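Side-chain contacts in uncharacterized protein (Bordetella bronchiseptica, PDB 4XG0), which probably acts as a kinase of the DUF1537 family, phosphorylating acid sugars in catabolic pathways: residues 40-45 against 52-57; 138-143 against 152-157; 318-323 against 341-346; 385-390 against 421-426. All coordinates share one frame; numbering follows the deposited sequence.

Contact 1: residues 40-45 against 52-57; sequences DTAVQF and TQLSVG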
loop_
_atom_site.group_PDB
_atom_site.type_symbol
_atom_site.label_atom_id
_atom_site.label_comp_id
_atom_site.label_asym_id
_atom_site.label_seq_id
_atom_site.Cartn_x
_atom_site.Cartn_y
_atom_site.Cartn_z
ATOM N N ASP A 40 -0.148 -10.227 -14.095
ATOM C CA ASP A 40 -0.347 -8.807 -13.942
ATOM C C ASP A 40 -0.382 -8.422 -12.468
ATOM O O ASP A 40 0.258 -7.442 -12.061
ATOM C CB ASP A 40 -1.621 -8.344 -14.649
ATOM C CG ASP A 40 -1.801 -6.844 -14.568
ATOM O OD1 ASP A 40 -2.424 -6.368 -13.584
ATOM O OD2 ASP A 40 -1.288 -6.134 -15.465
ATOM N N THR A 41 -1.098 -9.206 -11.658
ATOM C CA THR A 41 -1.247 -8.893 -10.231
ATOM C C THR A 41 0.094 -9.063 -9.529
ATOM O O THR A 41 0.538 -8.202 -8.769
ATOM C CB THR A 41 -2.311 -9.766 -9.525
ATOM O OG1 THR A 41 -1.953 -11.147 -9.620
ATOM C CG2 THR A 41 -3.660 -9.525 -10.170
ATOM N N ALA A 42 0.778 -10.151 -9.847
ATOM C CA ALA A 42 2.083 -10.389 -9.230
ATOM C C ALA A 42 3.060 -9.241 -9.465
ATOM O O ALA A 42 3.807 -8.885 -8.552
ATOM C CB ALA A 42 2.657 -11.665 -9.714
ATOM N N VAL A 43 3.088 -8.657 -10.661
ATOM C CA VAL A 43 4.073 -7.570 -10.895
ATOM C C VAL A 43 3.740 -6.350 -10.035
ATOM O O VAL A 43 4.606 -5.617 -9.605
ATOM C CB VAL A 43 4.191 -7.222 -12.376
ATOM C CG1 VAL A 43 5.222 -6.054 -12.580
ATOM C CG2 VAL A 43 4.706 -8.427 -13.122
ATOM N N GLN A 44 2.454 -6.168 -9.730
ATOM C CA GLN A 44 2.104 -5.084 -8.822
ATOM C C GLN A 44 2.676 -5.234 -7.452
ATOM O O GLN A 44 3.018 -4.246 -6.825
ATOM C CB GLN A 44 0.599 -4.868 -8.798
ATOM C CG GLN A 44 0.099 -4.399 -10.134
ATOM C CD GLN A 44 0.831 -3.116 -10.628
ATOM O OE1 GLN A 44 0.988 -2.151 -9.896
ATOM N NE2 GLN A 44 1.285 -3.135 -11.858
ATOM N N PHE A 45 2.777 -6.480 -6.954
ATOM C CA PHE A 45 3.451 -6.698 -5.687
ATOM C C PHE A 45 4.935 -6.478 -5.770
ATOM O O PHE A 45 5.498 -5.902 -4.854
ATOM C CB PHE A 45 3.081 -8.060 -5.082
ATOM C CG PHE A 45 1.693 -8.090 -4.542
ATOM C CD1 PHE A 45 0.612 -8.079 -5.376
ATOM C CD2 PHE A 45 1.495 -8.052 -3.171
ATOM C CE1 PHE A 45 -0.666 -8.097 -4.852
ATOM C CE2 PHE A 45 0.199 -8.059 -2.653
ATOM C CZ PHE A 45 -0.840 -8.059 -3.480
ATOM N N THR A 52 8.595 -11.701 -5.061
ATOM C CA THR A 52 7.371 -12.333 -5.578
ATOM C C THR A 52 7.718 -13.485 -6.511
ATOM O O THR A 52 8.562 -13.345 -7.396
ATOM C CB THR A 52 6.533 -11.316 -6.343
ATOM O OG1 THR A 52 6.163 -10.248 -5.470
ATOM C CG2 THR A 52 5.280 -11.955 -6.912
ATOM N N GLN A 53 7.109 -14.640 -6.281
ATOM C CA GLN A 53 7.303 -15.790 -7.135
ATOM C C GLN A 53 6.019 -16.100 -7.875
ATOM O O GLN A 53 4.949 -15.930 -7.314
ATOM C CB GLN A 53 7.678 -17.000 -6.296
ATOM C CG GLN A 53 8.947 -16.887 -5.559
ATOM C CD GLN A 53 10.098 -17.604 -6.240
ATOM O OE1 GLN A 53 9.904 -18.384 -7.177
ATOM N NE2 GLN A 53 11.310 -17.353 -5.752
ATOM N N LEU A 54 6.140 -16.534 -9.120
ATOM C CA LEU A 54 4.984 -16.797 -9.981
ATOM C C LEU A 54 5.052 -18.208 -10.508
ATOM O O LEU A 54 6.118 -18.645 -10.979
ATOM C CB LEU A 54 4.970 -15.788 -11.149
ATOM C CG LEU A 54 3.938 -15.981 -12.276
ATOM C CD1 LEU A 54 2.564 -15.561 -11.811
ATOM C CD2 LEU A 54 4.340 -15.196 -13.524
ATOM N N SER A 55 3.948 -18.947 -10.376
ATOM C CA SER A 55 3.793 -20.255 -11.024
ATOM C C SER A 55 2.883 -20.130 -12.250
ATOM O O SER A 55 1.837 -19.481 -12.190
ATOM C CB SER A 55 3.207 -21.317 -10.076
ATOM O OG SER A 55 3.947 -21.399 -8.872
ATOM N N VAL A 56 3.296 -20.755 -13.352
ATOM C CA VAL A 56 2.528 -20.730 -14.594
ATOM C C VAL A 56 1.475 -21.804 -14.463
ATOM O O VAL A 56 0.590 -21.940 -15.315
ATOM C CB VAL A 56 3.432 -20.961 -15.830
ATOM C CG1 VAL A 56 2.611 -21.193 -17.072
ATOM C CG2 VAL A 56 4.357 -19.748 -16.035
ATOM N N GLY A 57 1.586 -22.567 -13.378
ATOM C CA GLY A 57 0.529 -23.465 -12.953
ATOM C C GLY A 57 0.104 -23.211 -11.507
ATOM O O GLY A 57 -0.143 -22.061 -11.099
#
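T52 carries this contact, with its two branches reaching A42 and F45 on successive turns of the helix. On the apolar side, its methyl does the work: T52 CG2 lies 3.8 Å from A42 CB and equally close to the backbone oxygen of the same alanine. Two residues further along the strand, L54 reaches the alanine more loosely, with CD1 4.4 Å from A42 CB. A42 is thus the small surface on which one threonine methyl and one leucine tip converge, and only about 150 Å² is buried in all, both sides summed.

The geometry fits a beta-alpha-beta crossover. Strand 28-32 leads into helix 35-47, which packs on the sheet before the chain enters edge strand 52-54, and strand 73-77 lies between the two parallel strands. The axes of 40-45 and 52-54 run nearly antiparallel, at 165°, and approach to 8.5 Å. A42, F45, T52 and L54 all touch side chains of strand 73-77.

The polar branch behaves differently. T52 OG1 comes within 3.8 Å of F45 CB, a van der Waals approach, while its hydrogen bond is made to the backbone oxygen of W50. With OG1 beside the backbone N and opposite the carbonyl carbon (chi1 -60°), the hydroxyl turns back along the chain and the methyl is left for A42.

The F45 ring packs on partners outside the two segments. F45 starts towards T52 at CB, but its ring leads off to A247 and W250 of helix 240-252 and to Y108.

Contact 2: residues 138-143 against 152-157; sequences VCPAFP and GVLYVG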
loop_
_atom_site.group_PDB
_atom_site.type_symbol
_atom_site.label_atom_id
_atom_site.label_comp_id
_atom_site.label_asym_id
_atom_site.label_seq_id
_atom_site.Cartn_x
_atom_site.Cartn_y
_atom_site.Cartn_z
ATOM N N VAL A 138 -15.623 -8.425 -1.764
ATOM C CA VAL A 138 -15.658 -8.570 -3.206
ATOM C C VAL A 138 -15.811 -7.219 -3.880
ATOM O O VAL A 138 -16.811 -6.494 -3.679
ATOM C CB VAL A 138 -16.826 -9.466 -3.623
ATOM C CG1 VAL A 138 -16.824 -9.654 -5.100
ATOM C CG2 VAL A 138 -16.722 -10.820 -2.941
ATOM N N CYS A 139 -14.825 -6.875 -4.694
ATOM C CA CYS A 139 -14.887 -5.635 -5.460
ATOM C C CYS A 139 -13.997 -5.730 -6.716
ATOM O O CYS A 139 -12.802 -5.410 -6.688
ATOM C CB CYS A 139 -14.428 -4.471 -4.603
ATOM S SG CYS A 139 -14.352 -2.905 -5.529
ATOM N N PRO A 140 -14.591 -6.116 -7.841
ATOM C CA PRO A 140 -13.743 -6.360 -9.015
ATOM C C PRO A 140 -13.453 -5.093 -9.842
ATOM O O PRO A 140 -12.995 -5.166 -10.994
ATOM C CB PRO A 140 -14.557 -7.383 -9.824
ATOM C CG PRO A 140 -15.516 -7.970 -8.850
ATOM C CD PRO A 140 -15.874 -6.811 -7.975
ATOM N N ALA A 141 -13.762 -3.941 -9.292
ATOM C CA ALA A 141 -13.510 -2.675 -10.013
ATOM C C ALA A 141 -12.088 -2.538 -10.503
ATOM O O ALA A 141 -11.130 -2.949 -9.826
ATOM C CB ALA A 141 -13.827 -1.491 -9.135
ATOM N N PHE A 142 -11.946 -1.873 -11.654
ATOM C CA PHE A 142 -10.627 -1.575 -12.201
ATOM C C PHE A 142 -10.796 -0.241 -12.886
ATOM O O PHE A 142 -11.009 -0.162 -14.090
ATOM C CB PHE A 142 -10.215 -2.667 -13.193
ATOM C CG PHE A 142 -8.729 -2.763 -13.424
ATOM C CD1 PHE A 142 -7.883 -1.773 -12.982
ATOM C CD2 PHE A 142 -8.209 -3.850 -14.084
ATOM C CE1 PHE A 142 -6.497 -1.880 -13.173
ATOM C CE2 PHE A 142 -6.816 -3.955 -14.274
ATOM C CZ PHE A 142 -5.992 -2.981 -13.826
ATOM N N PRO A 143 -10.776 0.829 -12.101
ATOM C CA PRO A 143 -11.222 2.106 -12.641
ATOM C C PRO A 143 -10.414 2.611 -13.834
ATOM O O PRO A 143 -10.991 3.277 -14.697
ATOM C CB PRO A 143 -11.117 3.041 -11.443
ATOM C CG PRO A 143 -11.269 2.094 -10.235
ATOM C CD PRO A 143 -10.621 0.844 -10.641
ATOM N N GLY A 152 -23.478 -2.212 -6.217
ATOM C CA GLY A 152 -23.178 -3.630 -6.329
ATOM C C GLY A 152 -23.114 -4.164 -7.745
ATOM O O GLY A 152 -22.809 -5.353 -7.931
ATOM N N VAL A 153 -23.376 -3.308 -8.737
ATOM C CA VAL A 153 -23.409 -3.714 -10.137
ATOM C C VAL A 153 -22.077 -3.469 -10.822
ATOM O O VAL A 153 -21.522 -2.398 -10.702
ATOM C CB VAL A 153 -24.487 -2.925 -10.918
ATOM C CG1 VAL A 153 -24.479 -3.324 -12.374
ATOM C CG2 VAL A 153 -25.871 -3.157 -10.327
ATOM N N LEU A 154 -21.563 -4.468 -11.522
ATOM C CA LEU A 154 -20.307 -4.279 -12.258
ATOM C C LEU A 154 -20.629 -3.498 -13.534
ATOM O O LEU A 154 -21.357 -3.975 -14.409
ATOM C CB LEU A 154 -19.659 -5.632 -12.565
ATOM C CG LEU A 154 -18.151 -5.645 -12.910
ATOM C CD1 LEU A 154 -17.893 -4.948 -14.258
ATOM C CD2 LEU A 154 -17.329 -4.984 -11.789
ATOM N N TYR A 155 -20.130 -2.267 -13.589
ATOM C CA TYR A 155 -20.291 -1.399 -14.745
ATOM C C TYR A 155 -19.016 -1.397 -15.594
ATOM O O TYR A 155 -17.897 -1.354 -15.071
ATOM C CB TYR A 155 -20.577 0.034 -14.299
ATOM C CG TYR A 155 -22.046 0.366 -14.217
ATOM C CD1 TYR A 155 -22.847 -0.176 -13.222
ATOM C CD2 TYR A 155 -22.634 1.191 -15.153
ATOM C CE1 TYR A 155 -24.207 0.121 -13.138
ATOM C CE2 TYR A 155 -23.973 1.505 -15.085
ATOM C CZ TYR A 155 -24.754 0.959 -14.083
ATOM O OH TYR A 155 -26.074 1.260 -14.038
ATOM N N VAL A 156 -19.210 -1.447 -16.912
ATOM C CA VAL A 156 -18.127 -1.231 -17.876
ATOM C C VAL A 156 -18.457 0.096 -18.577
ATOM O O VAL A 156 -19.471 0.180 -19.268
ATOM C CB VAL A 156 -18.077 -2.371 -18.939
ATOM C CG1 VAL A 156 -16.987 -2.110 -19.957
ATOM C CG2 VAL A 156 -17.870 -3.751 -18.280
ATOM N N GLY A 157 -17.627 1.129 -18.406
ATOM C CA GLY A 157 -18.039 2.475 -18.774
ATOM C C GLY A 157 -19.383 2.825 -18.119
ATOM O O GLY A 157 -19.554 2.605 -16.920
#
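P140 and L154 meet through one methyl: L154 CD2 comes to 4.2 Å from P140 CB, and this is the one apolar side-chain contact between 138-143 and 152-157. The ring carbon P140 CG is slightly further from the same methyl, at 4.6 Å, whereas the other leucine branch, L154 CD1, stays 6.1 Å from P140 CB. The side chain therefore approaches with a single prong. Its CG is carried away from the backbone N (chi1 -161°), and this extension brings the end of the leucine nearer to the proline than its first bond would suggest. I179 touches both P140 and L154, and V149 also packs on the leucine, so the thin pair is part of a larger apolar cluster.

Against the backbone, the same methyl lies 4.5 Å from A141 N, a loose approach that accounts for the small share A141 takes in the 74 Å² buried in total.

No hydrogen bond crosses the contact. The polar backbone groups find partners outside the two segments: P140 O accepts a hydrogen bond from the hydroxyl S239 OG, and L154 pairs through its backbone with V161.

Strand 153-156 is the central member of a three-stranded antiparallel meander, 147-150, 153-156 and 159-160. Here that meander rests on the turn leaving the C-terminal end of parallel strand 135-139, an accessory sheet appended to an alpha/beta domain of parallel strands.

Contact 3: residues 318-323 against 341-346; sequences LMLLAP and ELAARL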
loop_
_atom_site.group_PDB
_atom_site.type_symbol
_atom_site.label_atom_id
_atom_site.label_comp_id
_atom_site.label_asym_id
_atom_site.label_seq_id
_atom_site.Cartn_x
_atom_site.Cartn_y
_atom_site.Cartn_z
ATOM N N LEU A 318 6.403 12.769 11.756
ATOM C CA LEU A 318 6.910 13.901 12.532
ATOM C C LEU A 318 7.582 14.854 11.547
ATOM O O LEU A 318 8.236 14.388 10.623
ATOM C CB LEU A 318 7.935 13.416 13.555
ATOM C CG LEU A 318 7.431 12.380 14.570
ATOM C CD1 LEU A 318 8.578 11.782 15.348
ATOM C CD2 LEU A 318 6.444 13.011 15.495
ATOM N N MET A 319 7.417 16.163 11.722
ATOM C CA MET A 319 8.071 17.137 10.852
ATOM C C MET A 319 8.901 18.145 11.634
ATOM O O MET A 319 8.431 18.705 12.615
ATOM C CB MET A 319 7.059 17.876 9.965
ATOM C CG MET A 319 7.693 18.833 8.976
ATOM S SD MET A 319 6.481 19.506 7.797
ATOM C CE MET A 319 5.528 20.524 8.913
ATOM N N LEU A 320 10.151 18.339 11.208
ATOM C CA LEU A 320 10.978 19.446 11.687
ATOM C C LEU A 320 11.026 20.527 10.621
ATOM O O LEU A 320 11.479 20.286 9.497
ATOM C CB LEU A 320 12.397 18.982 12.011
ATOM C CG LEU A 320 12.505 17.603 12.640
ATOM C CD1 LEU A 320 13.976 17.283 12.950
ATOM C CD2 LEU A 320 11.695 17.523 13.912
ATOM N N LEU A 321 10.540 21.706 10.976
ATOM C CA LEU A 321 10.426 22.823 10.055
ATOM C C LEU A 321 11.435 23.941 10.375
ATOM O O LEU A 321 11.411 24.521 11.463
ATOM C CB LEU A 321 9.000 23.365 10.119
ATOM C CG LEU A 321 8.650 24.485 9.127
ATOM C CD1 LEU A 321 8.968 24.027 7.706
ATOM C CD2 LEU A 321 7.182 24.889 9.286
ATOM N N ALA A 322 12.305 24.256 9.416
ATOM C CA ALA A 322 13.330 25.282 9.615
ATOM C C ALA A 322 12.728 26.663 9.653
ATOM O O ALA A 322 11.848 26.957 8.871
ATOM C CB ALA A 322 14.347 25.229 8.503
ATOM N N PRO A 323 13.208 27.523 10.558
ATOM C CA PRO A 323 12.906 28.944 10.370
ATOM C C PRO A 323 13.899 29.563 9.377
ATOM O O PRO A 323 14.982 29.014 9.127
ATOM C CB PRO A 323 13.096 29.512 11.770
ATOM C CG PRO A 323 14.117 28.674 12.375
ATOM C CD PRO A 323 13.927 27.280 11.823
ATOM N N GLU A 341 21.516 17.503 12.361
ATOM C CA GLU A 341 22.054 16.820 13.535
ATOM C C GLU A 341 20.928 16.328 14.437
ATOM O O GLU A 341 20.979 15.192 14.927
ATOM C CB GLU A 341 22.996 17.726 14.314
ATOM C CG GLU A 341 24.336 17.914 13.627
ATOM C CD GLU A 341 25.506 17.404 14.462
ATOM O OE1 GLU A 341 25.886 18.098 15.435
ATOM O OE2 GLU A 341 26.047 16.317 14.145
ATOM N N LEU A 342 19.918 17.175 14.671
ATOM C CA LEU A 342 18.787 16.762 15.531
ATOM C C LEU A 342 17.966 15.597 14.915
ATOM O O LEU A 342 17.603 14.632 15.608
ATOM C CB LEU A 342 17.886 17.970 15.826
ATOM C CG LEU A 342 18.596 19.099 16.611
ATOM C CD1 LEU A 342 17.707 20.312 16.804
ATOM C CD2 LEU A 342 19.097 18.607 17.968
ATOM N N ALA A 343 17.690 15.682 13.620
ATOM C CA ALA A 343 16.986 14.607 12.936
ATOM C C ALA A 343 17.730 13.303 13.165
ATOM O O ALA A 343 17.115 12.269 13.445
ATOM C CB ALA A 343 16.866 14.889 11.452
ATOM N N ALA A 344 19.054 13.345 13.051
ATOM C CA ALA A 344 19.856 12.114 13.215
ATOM C C ALA A 344 19.769 11.605 14.627
ATOM O O ALA A 344 19.658 10.385 14.858
ATOM C CB ALA A 344 21.315 12.359 12.837
ATOM N N ARG A 345 19.852 12.511 15.595
ATOM C CA ARG A 345 19.722 12.091 16.983
ATOM C C ARG A 345 18.397 11.358 17.213
ATOM O O ARG A 345 18.340 10.331 17.917
ATOM C CB ARG A 345 19.878 13.266 17.929
ATOM C CG ARG A 345 21.318 13.662 18.203
ATOM C CD ARG A 345 21.452 15.004 18.925
ATOM N NE ARG A 345 20.638 15.103 20.139
ATOM C CZ ARG A 345 20.488 16.223 20.845
ATOM N NH1 ARG A 345 21.101 17.309 20.462
ATOM N NH2 ARG A 345 19.727 16.248 21.937
ATOM N N LEU A 346 17.335 11.879 16.624
ATOM C CA LEU A 346 15.996 11.295 16.788
ATOM C C LEU A 346 15.835 9.911 16.147
ATOM O O LEU A 346 15.266 8.981 16.736
ATOM C CB LEU A 346 14.974 12.245 16.183
ATOM C CG LEU A 346 13.536 11.838 16.456
ATOM C CD1 LEU A 346 13.329 11.493 17.881
ATOM C CD2 LEU A 346 12.658 13.012 16.100
#
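L320 contributes the largest share of the buried surface, and its closest contact is with A343. Its CD1 lies 4.0 Å from both A343 CB and A343 CA, so the methyl sits against the helix backbone as well as the alanine side chain. The small alanine is consistent with the 7.8 Å between L320 CA and A343 CA, the nearest alpha carbons of strand and helix here. L320 CG stands opposite its own carbonyl carbon, with chi1 at -37°, rotated somewhat from the usual -60°; chi2 of -178° then extends CD1 towards the helix. W301 and W285 also touch this leucine.

L346, one helical turn on from A343, ranks second. Its CD2 meets L318 CD1 end to end at 4.3 Å, and L320 CD2 is 5.1 Å from L346 CD2. L346 thus meets L318 and lies near L320, two leucines which share one face of the strand.

Helix 334-349 links strand 317-321 to the parallel strand 354-358 as a beta-alpha-beta crossover. It passes over strand 259-263 between them, where A343 also touches L260 and V262. The helix's exposed side is different in character, since R345 forms a salt bridge with D295.

All touching residues are buried, no hydrogen bond crosses, and the separations of 4.0 Å or more are consistent with packing by dispersion and exclusion of water, with no directional bond across the contact.

Contact 4: residues 385-390 against 421-426; sequences VPLGTL and RERRFT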
loop_
_atom_site.group_PDB
_atom_site.type_symbol
_atom_site.label_atom_id
_atom_site.label_comp_id
_atom_site.label_asym_id
_atom_site.label_seq_id
_atom_site.Cartn_x
_atom_site.Cartn_y
_atom_site.Cartn_z
ATOM N N VAL A 385 11.898 12.948 -7.122
ATOM C CA VAL A 385 11.747 12.691 -5.703
ATOM C C VAL A 385 12.108 11.204 -5.453
ATOM O O VAL A 385 11.242 10.312 -5.359
ATOM C CB VAL A 385 10.308 12.992 -5.252
ATOM C CG1 VAL A 385 10.173 12.851 -3.734
ATOM C CG2 VAL A 385 9.904 14.438 -5.678
ATOM N N PRO A 386 13.404 10.913 -5.401
ATOM C CA PRO A 386 13.806 9.496 -5.334
ATOM C C PRO A 386 13.661 8.895 -3.955
ATOM O O PRO A 386 13.729 9.613 -2.950
ATOM C CB PRO A 386 15.296 9.543 -5.696
ATOM C CG PRO A 386 15.733 10.951 -5.311
ATOM C CD PRO A 386 14.546 11.807 -5.680
ATOM N N LEU A 387 13.528 7.571 -3.921
ATOM C CA LEU A 387 13.396 6.784 -2.695
ATOM C C LEU A 387 14.464 5.699 -2.725
ATOM O O LEU A 387 14.621 4.971 -3.728
ATOM C CB LEU A 387 12.022 6.122 -2.615
ATOM C CG LEU A 387 11.740 5.102 -1.498
ATOM C CD1 LEU A 387 11.828 5.745 -0.162
ATOM C CD2 LEU A 387 10.330 4.541 -1.717
ATOM N N GLY A 388 15.211 5.605 -1.622
ATOM C CA GLY A 388 16.279 4.631 -1.506
ATOM C C GLY A 388 16.492 4.309 -0.045
ATOM O O GLY A 388 15.648 4.610 0.789
ATOM N N THR A 389 17.604 3.636 0.245
ATOM C CA THR A 389 18.015 3.398 1.606
ATOM C C THR A 389 19.428 3.951 1.856
ATOM O O THR A 389 20.280 3.903 0.983
ATOM C CB THR A 389 17.991 1.918 1.909
ATOM O OG1 THR A 389 18.772 1.184 0.958
ATOM C CG2 THR A 389 16.542 1.411 1.847
ATOM N N LEU A 390 19.674 4.425 3.070
ATOM C CA LEU A 390 21.001 4.933 3.397
ATOM C C LEU A 390 22.061 3.859 3.272
ATOM O O LEU A 390 21.893 2.705 3.690
ATOM C CB LEU A 390 21.093 5.552 4.794
ATOM C CG LEU A 390 20.201 6.765 5.031
ATOM C CD1 LEU A 390 20.279 7.270 6.459
ATOM C CD2 LEU A 390 20.542 7.869 4.049
ATOM N N ARG A 421 6.163 4.269 3.806
ATOM C CA ARG A 421 5.398 3.324 4.600
ATOM C C ARG A 421 4.912 2.174 3.739
ATOM O O ARG A 421 4.898 1.042 4.163
ATOM C CB ARG A 421 4.193 4.013 5.211
ATOM C CG ARG A 421 4.562 5.080 6.159
ATOM C CD ARG A 421 3.432 5.477 7.064
ATOM N NE ARG A 421 4.085 5.903 8.280
ATOM C CZ ARG A 421 4.462 5.074 9.244
ATOM N NH1 ARG A 421 4.172 3.778 9.181
ATOM N NH2 ARG A 421 5.092 5.554 10.285
ATOM N N GLU A 422 4.501 2.498 2.512
ATOM C CA GLU A 422 3.814 1.548 1.654
ATOM C C GLU A 422 4.712 0.739 0.734
ATOM O O GLU A 422 4.251 0.135 -0.213
ATOM C CB GLU A 422 2.762 2.283 0.853
ATOM C CG GLU A 422 1.666 2.801 1.763
ATOM C CD GLU A 422 0.497 3.396 1.010
ATOM O OE1 GLU A 422 0.653 3.799 -0.169
ATOM O OE2 GLU A 422 -0.563 3.487 1.644
ATOM N N ARG A 423 6.018 0.777 1.010
ATOM C CA ARG A 423 6.974 -0.064 0.324
ATOM C C ARG A 423 7.480 -1.117 1.281
ATOM O O ARG A 423 7.729 -0.819 2.446
ATOM C CB ARG A 423 8.145 0.768 -0.183
ATOM C CG ARG A 423 9.278 -0.050 -0.740
ATOM C CD ARG A 423 10.158 0.756 -1.651
ATOM N NE ARG A 423 9.428 1.097 -2.863
ATOM C CZ ARG A 423 9.446 0.370 -3.980
ATOM N NH1 ARG A 423 8.729 0.764 -5.018
ATOM N NH2 ARG A 423 10.172 -0.741 -4.065
ATOM N N ARG A 424 7.622 -2.322 0.763
ATOM C CA ARG A 424 8.225 -3.432 1.485
ATOM C C ARG A 424 9.734 -3.322 1.276
ATOM O O ARG A 424 10.213 -3.296 0.138
ATOM C CB ARG A 424 7.721 -4.749 0.952
ATOM C CG ARG A 424 8.285 -5.936 1.707
ATOM C CD ARG A 424 7.810 -5.916 3.160
ATOM N NE ARG A 424 8.268 -7.123 3.852
ATOM C CZ ARG A 424 8.839 -7.149 5.051
ATOM N NH1 ARG A 424 9.066 -6.035 5.734
ATOM N NH2 ARG A 424 9.206 -8.325 5.571
ATOM N N PHE A 425 10.464 -3.251 2.374
ATOM C CA PHE A 425 11.928 -3.250 2.309
ATOM C C PHE A 425 12.465 -4.576 2.839
ATOM O O PHE A 425 11.975 -5.058 3.838
ATOM C CB PHE A 425 12.465 -2.113 3.152
ATOM C CG PHE A 425 12.136 -0.768 2.623
ATOM C CD1 PHE A 425 12.949 -0.174 1.686
ATOM C CD2 PHE A 425 11.004 -0.090 3.071
ATOM C CE1 PHE A 425 12.655 1.100 1.202
ATOM C CE2 PHE A 425 10.675 1.163 2.574
ATOM C CZ PHE A 425 11.508 1.772 1.643
ATOM N N THR A 426 13.467 -5.149 2.175
ATOM C CA THR A 426 14.052 -6.412 2.633
ATOM C C THR A 426 15.554 -6.286 2.819
ATOM O O THR A 426 16.039 -5.212 3.147
ATOM C CB THR A 426 13.736 -7.561 1.672
ATOM O OG1 THR A 426 14.635 -8.647 1.913
ATOM C CG2 THR A 426 13.861 -7.108 0.213
#
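L387 uses both of its methyls on the tail, one for R423 and one for F425. CD2 lies 3.7 Å from R423 NE and 3.8 Å from R423 CD, a van der Waals contact with the end of the arginine's aliphatic chain and the first nitrogen of its guanidinium. The leucine and the arginine lie alongside one another, pointing opposite ways. CD1 approaches the edge of the phenylalanine, near the ring plane, at 4.4 Å from F425 CZ. With CG opposite the backbone N (chi1 172°) the fork is carried out towards the tail, and chi2 of 63° sets which methyl faces which partner.

At T389 the methyl makes the contact: CG2 stands 3.9 Å from F425 CD1 and 4.0 Å from F425 CE1. Chi1 of 54° sets CG2 opposite the carbonyl carbon, which leaves the methyl, not the hydroxyl, against the ring.

Within the tail, R423 CG rests 3.7 Å above one face of the F425 ring, offset towards its rim. The arginine chain then bends at chi3, and its NH1 has weak polar partners in D379 OD2, a long ion pair, and the backbone oxygen of R47.

Strand 385-391 runs between antiparallel neighbours 374-380 and 399-403. The tail leaves helix 412-421 and runs alongside strand 385-391, in the same direction, with F425 touching P399 and R423 touching V378, while R424 bridges to E72 just before strand 73-77 of the N-terminal sheet.

In the fold
In contacts 2 and 3 every touching residue is buried, whereas contacts 1 and 4 are only partly buried. Contacts 1 and 2 reach the same eight-stranded parallel sheet, with centres 22 Å apart; contacts 3 and 4 share the mixed seven-stranded sheet, at 20 Å. Contacts 1 and 3 each pack a crossover helix on its sheet through small alanines and branched side chains, while contact 2 brings an accessory meander to a strand end. No cross-segment hydrogen bond occurs in any of them. Contact 4 differs in setting an arginine and an aromatic ring against a strand, and its nearest atoms come within about 6 Å of contact 1, where the two sheet domains adjoin.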